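Local coordinates for protein flavodoxin (Bacteroides uniformis, PDB 4J8P) that binds flavin mononucleotide and, as a member of the flavodoxin family, probably serves in electron transfer, at residues A54-S57 / S58-S62. Residues are numbered along the deposited sequence; the frame is centred on the assembly and turned at random. Where two conformers were deposited one is given.
Sequences ASRS and SVEMS
An N-cap opens the short helix 56-62, where Ser55 turns back on Ser58 in the connection from strand 33-36 to strand 80-88 of the flavodoxin fold. Ser55 OG accepts from Ser58 N at 3.1 Å, because chi1 of 71° sets the hydroxyl between its own backbone N and carbonyl carbon, pointing into the first turn. The same oxygen also bonds to the carbonyl of Asp49, so the cap is tied to the preceding loop. From the cap the i to i+4 bonds carry the helix on: Val59 N to Ser55 O (3.0 Å), then Glu60 N to Arg56 O and Met61 N to Ser57 O.

From the first residue of the helix, Arg56 reaches one turn on to Glu60, its chain fully extended with CG anti to the backbone N, and its NE gives a salt-bridging hydrogen bond of 3.0 Å to Glu60 OE2. The carboxylate oxygen is met on its syn side but 30° out of the carboxylate plane, with the guanidinium and carboxylate planes nearly perpendicular (85°). Arg56 NH1 bonds to Lys41 O and pairs with Asp47, while Glu60 OE1 is held by Tyr43 OH. With an alanine at Arg56, Glu60 OE2 and the Asp47 carboxylate would probably lose their charged mate and Lys41 O its donor.

Ser57 and Ser58 share a water, which donates to Ser57 OG and to Ser58 OG, each at 2.8 Å; Ser57 OG also bonds to Asp47 O, and Ser58 OG to Asp52 O. Ser57 touches the bound FMN, and this N-capped turn, braced by an i to i+4 helical salt bridge, carries it at the flavodoxin FMN pocket.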
loop_
_atom_site.group_PDB
_atom_site.type_symbol
_atom_site.label_atom_id
_atom_site.label_comp_id
_atom_site.label_asym_id
_atom_site.label_seq_id
_atom_site.Cartn_x
_atom_site.Cartn_y
_atom_site.Cartn_z
ATOM N N ALA A 54 -4.360 -15.464 17.563
ATOM C CA ALA A 54 -3.677 -16.517 16.805
ATOM C C ALA A 54 -3.932 -16.426 15.297
ATOM O O ALA A 54 -3.390 -17.249 14.548
ATOM C CB ALA A 54 -4.104 -17.886 17.323
ATOM N N SER A 55 -4.767 -15.459 14.836
ATOM C CA SER A 55 -5.053 -15.350 13.397
ATOM C C SER A 55 -3.791 -14.919 12.663
ATOM O O SER A 55 -2.908 -14.289 13.259
ATOM C CB SER A 55 -6.172 -14.350 13.128
ATOM O OG SER A 55 -5.713 -13.020 13.364
ATOM N N ARG A 56 -3.716 -15.252 11.384
ATOM C CA ARG A 56 -2.556 -14.882 10.562
ATOM C C ARG A 56 -2.266 -13.373 10.651
ATOM O O ARG A 56 -1.109 -12.982 10.863
ATOM C CB ARG A 56 -2.828 -15.289 9.123
ATOM C CG ARG A 56 -1.706 -14.901 8.164
ATOM C CD ARG A 56 -2.200 -15.145 6.774
ATOM N NE ARG A 56 -1.224 -14.833 5.740
ATOM C CZ ARG A 56 -1.523 -14.858 4.442
ATOM N NH1 ARG A 56 -2.755 -15.167 4.044
ATOM N NH2 ARG A 56 -0.605 -14.537 3.533
ATOM N N SER A 57 -3.303 -12.526 10.512
ATOM C CA SER A 57 -3.050 -11.076 10.578
ATOM C C SER A 57 -2.573 -10.673 11.965
ATOM O O SER A 57 -1.729 -9.778 12.073
ATOM C CB SER A 57 -4.284 -10.275 10.179
ATOM O OG SER A 57 -5.401 -10.461 11.036
ATOM N N SER A 58 -3.102 -11.299 13.038
ATOM C CA SER A 58 -2.651 -10.912 14.381
ATOM C C SER A 58 -1.173 -11.254 14.570
ATOM O O SER A 58 -0.417 -10.442 15.109
ATOM C CB SER A 58 -3.496 -11.580 15.462
ATOM O OG SER A 58 -4.821 -11.073 15.444
ATOM N N VAL A 59 -0.761 -12.441 14.097
ATOM C CA VAL A 59 0.623 -12.886 14.225
ATOM C C VAL A 59 1.549 -11.983 13.385
ATOM O O VAL A 59 2.586 -11.529 13.873
ATOM C CB VAL A 59 0.745 -14.373 13.805
ATOM C CG1 VAL A 59 2.203 -14.825 13.740
ATOM C CG2 VAL A 59 -0.052 -15.275 14.761
ATOM N N GLU A 60 1.156 -11.710 12.132
ATOM C CA GLU A 60 2.008 -10.887 11.270
ATOM C C GLU A 60 2.165 -9.471 11.838
ATOM O O GLU A 60 3.278 -8.926 11.862
ATOM C CB GLU A 60 1.445 -10.827 9.825
ATOM C CG GLU A 60 1.671 -12.138 9.074
ATOM C CD GLU A 60 0.919 -12.286 7.768
ATOM O OE1 GLU A 60 0.249 -11.301 7.379
ATOM O OE2 GLU A 60 0.982 -13.381 7.149
HETATM N N MSE A 61 1.070 -8.895 12.348
HETATM C CA MSE A 61 1.124 -7.525 12.843
HETATM C C MSE A 61 1.870 -7.438 14.189
HETATM O O MSE A 61 2.329 -6.352 14.542
HETATM C CB MSE A 61 -0.260 -6.858 12.871
HETATM C CG MSE A 61 -0.931 -6.802 11.474
HETATM SE SE MSE A 61 0.284 -6.196 10.039
HETATM C CE MSE A 61 0.756 -4.480 10.698
ATOM N N SER A 62 2.041 -8.578 14.905
ATOM C CA SER A 62 2.798 -8.571 16.152
ATOM C C SER A 62 4.308 -8.686 15.884
ATOM O O SER A 62 5.119 -8.446 16.785
ATOM C CB SER A 62 2.340 -9.705 17.063
ATOM O OG SER A 62 2.876 -10.949 16.645
HETATM O O HOH W 1 2.111 -15.405 4.632
HETATM O O HOH W 2 -5.301 -9.119 13.484
#